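Side-chain contacts in putative sugar binding protein (Geobacillus stearothermophilus, PDB 6GT9), which binds galactose and probably serves as the glucose-galactose binding protein of a three-component sensing system for galactan utilization: residues A138-L141 with A142-L146; R180-K183 with G184-I187. All coordinates share one frame; numbering follows the deposited sequence. Where two conformers were deposited one is given.

Contact 1 of 2, residues A138-L141 with A142-L146; sequences AGFL and AGRAL
Four successive i to i+4 bonds, from Ala-142 N to Ala-138 O through to Ala-145 N to Leu-141 O, wind residues 138-146 into regular alpha-helix, and the straightest of them, Arg-144 N to Phe-140 O at 2.8 Å, links the two residues whose side chains also meet. Phe-140 and Arg-144 stand one turn apart and run alongside each other in the same direction. The phenyl ring offers its far end: CZ lies 3.4 Å from Arg-144 NH2 and sits over one face of the guanidinium, toward its rim. The two planes are inclined by 64°; the approach is oblique to the ring, and not a parallel stack. In Arg-144, CG stands anti to the carbonyl carbon (chi1 -76°) and leans back toward Phe-140 O, 3.6 Å away; the bend at chi2 then carries the chain outward beside the ring. Shortened to an alanine, this position is likely to lose the flat group beside the CZ end of the phenyl ring, which would then be freer to turn. The small residues suit the other faces of the helix. Gly-139 and Gly-143 keep the backbone bare, the former close to galactose-binding Arg-171, while the methyl of Ala-145 lies 3.4 Å from Leu-141 O and adds little bulk. Ala-142 and Ala-145 both pack on Ile-244 of strand 242-246, Leu-141 and Ala-145 press on Val-299 of strand 298-301, and Phe-140 reaches Ala-178 of helix 166-179, so that helix 135-149 packs on these strands of the sheet and also meets helix 166-179.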
loop_
_atom_site.group_PDB
_atom_site.type_symbol
_atom_site.label_atom_id
_atom_site.label_comp_id
_atom_site.label_asym_id
_atom_site.label_seq_id
_atom_site.Cartn_x
_atom_site.Cartn_y
_atom_site.Cartn_z
ATOM N N ALA A 138 -8.834 0.160 6.446
ATOM C CA ALA A 138 -8.191 -1.116 6.137
ATOM C C ALA A 138 -7.524 -1.710 7.376
ATOM O O ALA A 138 -7.681 -2.898 7.672
ATOM C CB ALA A 138 -7.158 -0.921 5.023
ATOM N N GLY A 139 -6.773 -0.890 8.113
ATOM C CA GLY A 139 -6.092 -1.397 9.297
ATOM C C GLY A 139 -7.066 -1.728 10.411
ATOM O O GLY A 139 -6.893 -2.716 11.132
ATOM N N PHE A 140 -8.112 -0.912 10.553
ATOM C CA PHE A 140 -9.158 -1.179 11.536
ATOM C C PHE A 140 -9.812 -2.533 11.289
ATOM O O PHE A 140 -10.039 -3.303 12.231
ATOM C CB PHE A 140 -10.191 -0.050 11.477
ATOM C CG PHE A 140 -11.144 -0.021 12.639
ATOM C CD1 PHE A 140 -12.347 -0.698 12.579
ATOM C CD2 PHE A 140 -10.855 0.725 13.773
ATOM C CE1 PHE A 140 -13.248 -0.652 13.651
ATOM C CE2 PHE A 140 -11.746 0.768 14.851
ATOM C CZ PHE A 140 -12.942 0.087 14.780
ATOM N N LEU A 141 -10.119 -2.840 10.025
ATOM C CA LEU A 141 -10.655 -4.151 9.675
ATOM C C LEU A 141 -9.674 -5.262 10.010
ATOM O O LEU A 141 -10.081 -6.332 10.477
ATOM C CB LEU A 141 -11.013 -4.210 8.190
ATOM C CG LEU A 141 -12.183 -3.330 7.738
ATOM C CD1 LEU A 141 -12.376 -3.428 6.214
ATOM C CD2 LEU A 141 -13.479 -3.682 8.497
ATOM N N ALA A 142 -8.384 -5.050 9.734
ATOM C CA ALA A 142 -7.387 -6.045 10.120
ATOM C C ALA A 142 -7.379 -6.240 11.629
ATOM O O ALA A 142 -7.241 -7.371 12.116
ATOM C CB ALA A 142 -5.998 -5.631 9.619
ATOM N N GLY A 143 -7.555 -5.152 12.385
ATOM C CA GLY A 143 -7.605 -5.273 13.836
ATOM C C GLY A 143 -8.832 -6.029 14.317
ATOM O O GLY A 143 -8.735 -6.901 15.186
ATOM N N ARG A 144 -10.009 -5.690 13.774
ATOM C CA ARG A 144 -11.212 -6.465 14.068
ATOM C C ARG A 144 -11.000 -7.940 13.760
ATOM O O ARG A 144 -11.372 -8.815 14.553
ATOM C CB ARG A 144 -12.391 -5.926 13.261
ATOM C CG ARG A 144 -12.983 -4.625 13.791
ATOM C CD ARG A 144 -13.871 -4.886 15.003
ATOM N NE ARG A 144 -14.625 -3.690 15.388
ATOM C CZ ARG A 144 -14.276 -2.897 16.395
ATOM N NH1 ARG A 144 -13.202 -3.192 17.121
ATOM N NH2 ARG A 144 -15.001 -1.828 16.688
ATOM N N ALA A 145 -10.383 -8.229 12.614
ATOM C CA ALA A 145 -10.209 -9.613 12.185
ATOM C C ALA A 145 -9.320 -10.384 13.153
ATOM O O ALA A 145 -9.641 -11.516 13.539
ATOM C CB ALA A 145 -9.619 -9.649 10.773
ATOM N N LEU A 146 -8.180 -9.799 13.536
ATOM C CA LEU A 146 -7.287 -10.489 14.461
ATOM C C LEU A 146 -7.972 -10.730 15.804
ATOM O O LEU A 146 -7.808 -11.797 16.414
ATOM C CB LEU A 146 -5.996 -9.683 14.638
ATOM C CG LEU A 146 -4.909 -10.243 15.568
ATOM C CD1 LEU A 146 -3.504 -9.885 15.043
ATOM C CD2 LEU A 146 -5.072 -9.763 17.004
#

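Contact 2 of 2, residues R180-K183 with G184-I187; sequences RQEK and GIRI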
loop_
_atom_site.group_PDB
_atom_site.type_symbol
_atom_site.label_atom_id
_atom_site.label_comp_id
_atom_site.label_asym_id
_atom_site.label_seq_id
_atom_site.Cartn_x
_atom_site.Cartn_y
_atom_site.Cartn_z
ATOM N N ARG A 180 -7.956 -1.964 20.682
ATOM C CA ARG A 180 -7.693 -1.272 21.942
ATOM C C ARG A 180 -8.666 -1.686 23.038
ATOM O O ARG A 180 -8.304 -1.665 24.219
ATOM C CB ARG A 180 -7.739 0.244 21.745
ATOM C CG ARG A 180 -7.417 1.046 23.006
ATOM C CD ARG A 180 -7.039 2.492 22.702
ATOM N NE ARG A 180 -5.825 2.611 21.891
ATOM C CZ ARG A 180 -5.791 3.184 20.691
ATOM N NH1 ARG A 180 -6.898 3.692 20.176
ATOM N NH2 ARG A 180 -4.655 3.259 20.010
ATOM N N GLN A 181 -9.887 -2.064 22.682
ATOM C CA GLN A 181 -10.842 -2.522 23.682
ATOM C C GLN A 181 -10.673 -4.001 24.027
ATOM O O GLN A 181 -11.501 -4.537 24.765
ATOM C CB GLN A 181 -12.278 -2.249 23.211
ATOM C CG GLN A 181 -12.803 -3.206 22.149
ATOM C CD GLN A 181 -12.154 -3.013 20.783
ATOM O OE1 GLN A 181 -11.556 -1.962 20.498
ATOM N NE2 GLN A 181 -12.265 -4.035 19.930
ATOM N N GLU A 182 -9.634 -4.671 23.519
ATOM C CA GLU A 182 -9.350 -6.065 23.869
ATOM C C GLU A 182 -8.167 -6.076 24.835
ATOM O O GLU A 182 -7.012 -5.925 24.424
ATOM C CB GLU A 182 -9.075 -6.912 22.627
ATOM C CG GLU A 182 -10.257 -7.048 21.665
ATOM C CD GLU A 182 -11.203 -8.176 22.054
ATOM O OE1 GLU A 182 -12.035 -8.597 21.216
ATOM O OE2 GLU A 182 -11.112 -8.646 23.204
ATOM N N LYS A 183 -8.467 -6.269 26.130
ATOM C CA LYS A 183 -7.427 -6.253 27.157
ATOM C C LYS A 183 -6.382 -7.333 26.926
ATOM O O LYS A 183 -5.222 -7.164 27.319
ATOM C CB LYS A 183 -8.049 -6.439 28.546
ATOM C CG LYS A 183 -8.603 -5.181 29.206
ATOM C CD LYS A 183 -9.357 -5.517 30.518
ATOM C CE LYS A 183 -8.436 -6.031 31.638
ATOM N NZ LYS A 183 -8.127 -7.501 31.589
ATOM N N GLY A 184 -6.773 -8.456 26.323
ATOM C CA GLY A 184 -5.894 -9.585 26.113
ATOM C C GLY A 184 -5.050 -9.539 24.858
ATOM O O GLY A 184 -4.331 -10.498 24.558
ATOM N N ILE A 185 -5.123 -8.456 24.095
ATOM C CA ILE A 185 -4.245 -8.245 22.950
ATOM C C ILE A 185 -3.235 -7.181 23.333
ATOM O O ILE A 185 -3.614 -6.064 23.705
ATOM C CB ILE A 185 -5.021 -7.823 21.696
ATOM C CG1 ILE A 185 -5.889 -8.981 21.209
ATOM C CG2 ILE A 185 -4.043 -7.408 20.609
ATOM C CD1 ILE A 185 -6.853 -8.594 20.149
ATOM N N ARG A 186 -1.953 -7.520 23.221
ATOM C CA ARG A 186 -0.866 -6.594 23.491
ATOM C C ARG A 186 0.076 -6.589 22.312
ATOM O O ARG A 186 0.447 -7.655 21.810
ATOM C CB ARG A 186 -0.073 -6.976 24.741
ATOM C CG ARG A 186 -0.862 -6.813 26.026
ATOM C CD ARG A 186 -0.736 -8.030 26.926
ATOM N NE ARG A 186 -1.227 -7.787 28.281
ATOM C CZ ARG A 186 -2.325 -8.339 28.795
ATOM N NH1 ARG A 186 -3.070 -9.185 28.076
ATOM N NH2 ARG A 186 -2.681 -8.060 30.048
ATOM N N ILE A 187 0.489 -5.391 21.911
ATOM C CA ILE A 187 1.466 -5.198 20.853
ATOM C C ILE A 187 2.818 -4.989 21.508
ATOM O O ILE A 187 3.017 -4.013 22.243
ATOM C CB ILE A 187 1.098 -3.999 19.972
ATOM C CG1 ILE A 187 -0.345 -4.141 19.472
ATOM C CG2 ILE A 187 2.100 -3.876 18.853
ATOM C CD1 ILE A 187 -0.867 -2.895 18.803
HETATM O O HOH W 1 -9.282 -9.330 25.180
#
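Glu-182 and Ile-185 face each other across a type I beta turn, their side chains set obliquely, with the aliphatic base of the acid against the tip of the isoleucine. Ile-185 CD1 lies 3.7 Å from Glu-182 CB and also touches CG, so the methylene part of the glutamate serves as a hydrophobic surface while its carboxylate is carried on to water. A bend at chi2 (-85°) turns that carboxylate aside from the isoleucine. There OE2 accepts a hydrogen bond of 2.8 Å from a water whose oxygen in turn accepts from Gly-184 N at 2.9 Å; the water thus ties the acid to the backbone of the turn. The turn itself is closed by Ile-185 N donating to Glu-182 O at 3.2 Å. This N-H points nearly straight at the oxygen (165°), yet the donor stands well above the carbonyl plane. Lys-183 and Gly-184 fill the two central positions: the lysine chain leads outward, as suits an exposed corner, and the glycine adds no side chain at the bend. On the far side Arg-186 folds back, bent at chi2, until Lys-183 O lies over one face of its guanidinium, 3.0 Å from NH1. The oxygen sits above the flat group, and the angle is too poor for a hydrogen bond. The amino group of Lys-183 stays apart, its NZ 5.7 Å from Arg-186 NH2. The turn joins helix 166-179 to strand 185-192, the outermost strand of its sheet: Gly-184 and Arg-186 bond through their backbones to strand 154-160, while Ile-185 is buried against Val-156 of strand 154-160, Val-179 of helix 166-179, and Leu-146 of helix 135-149.

In the fold
Contacts 1 and 2 follow one another along the chain, with strand 154-160 and helix 166-179 between them, yet their centres lie only 13 Å apart. They touch at two points: Leu-146 CD2 packs on Ile-185 CD1 at 3.8 Å, and Arg-144 NH1 comes within 3.1 Å of Gln-181 NE2, a packing contact between two nitrogens. Helix 135-149 thus bears both relations: one end lies near the sugar site without lining it, and the other meets the loop 180-183. Ala-138, near the start of the helix, has its side chain about 9 Å from the bound galactose and about 6 Å from that of Gln-267, a galactose-binding residue. Contact 2 lies away from the pocket, at the surface.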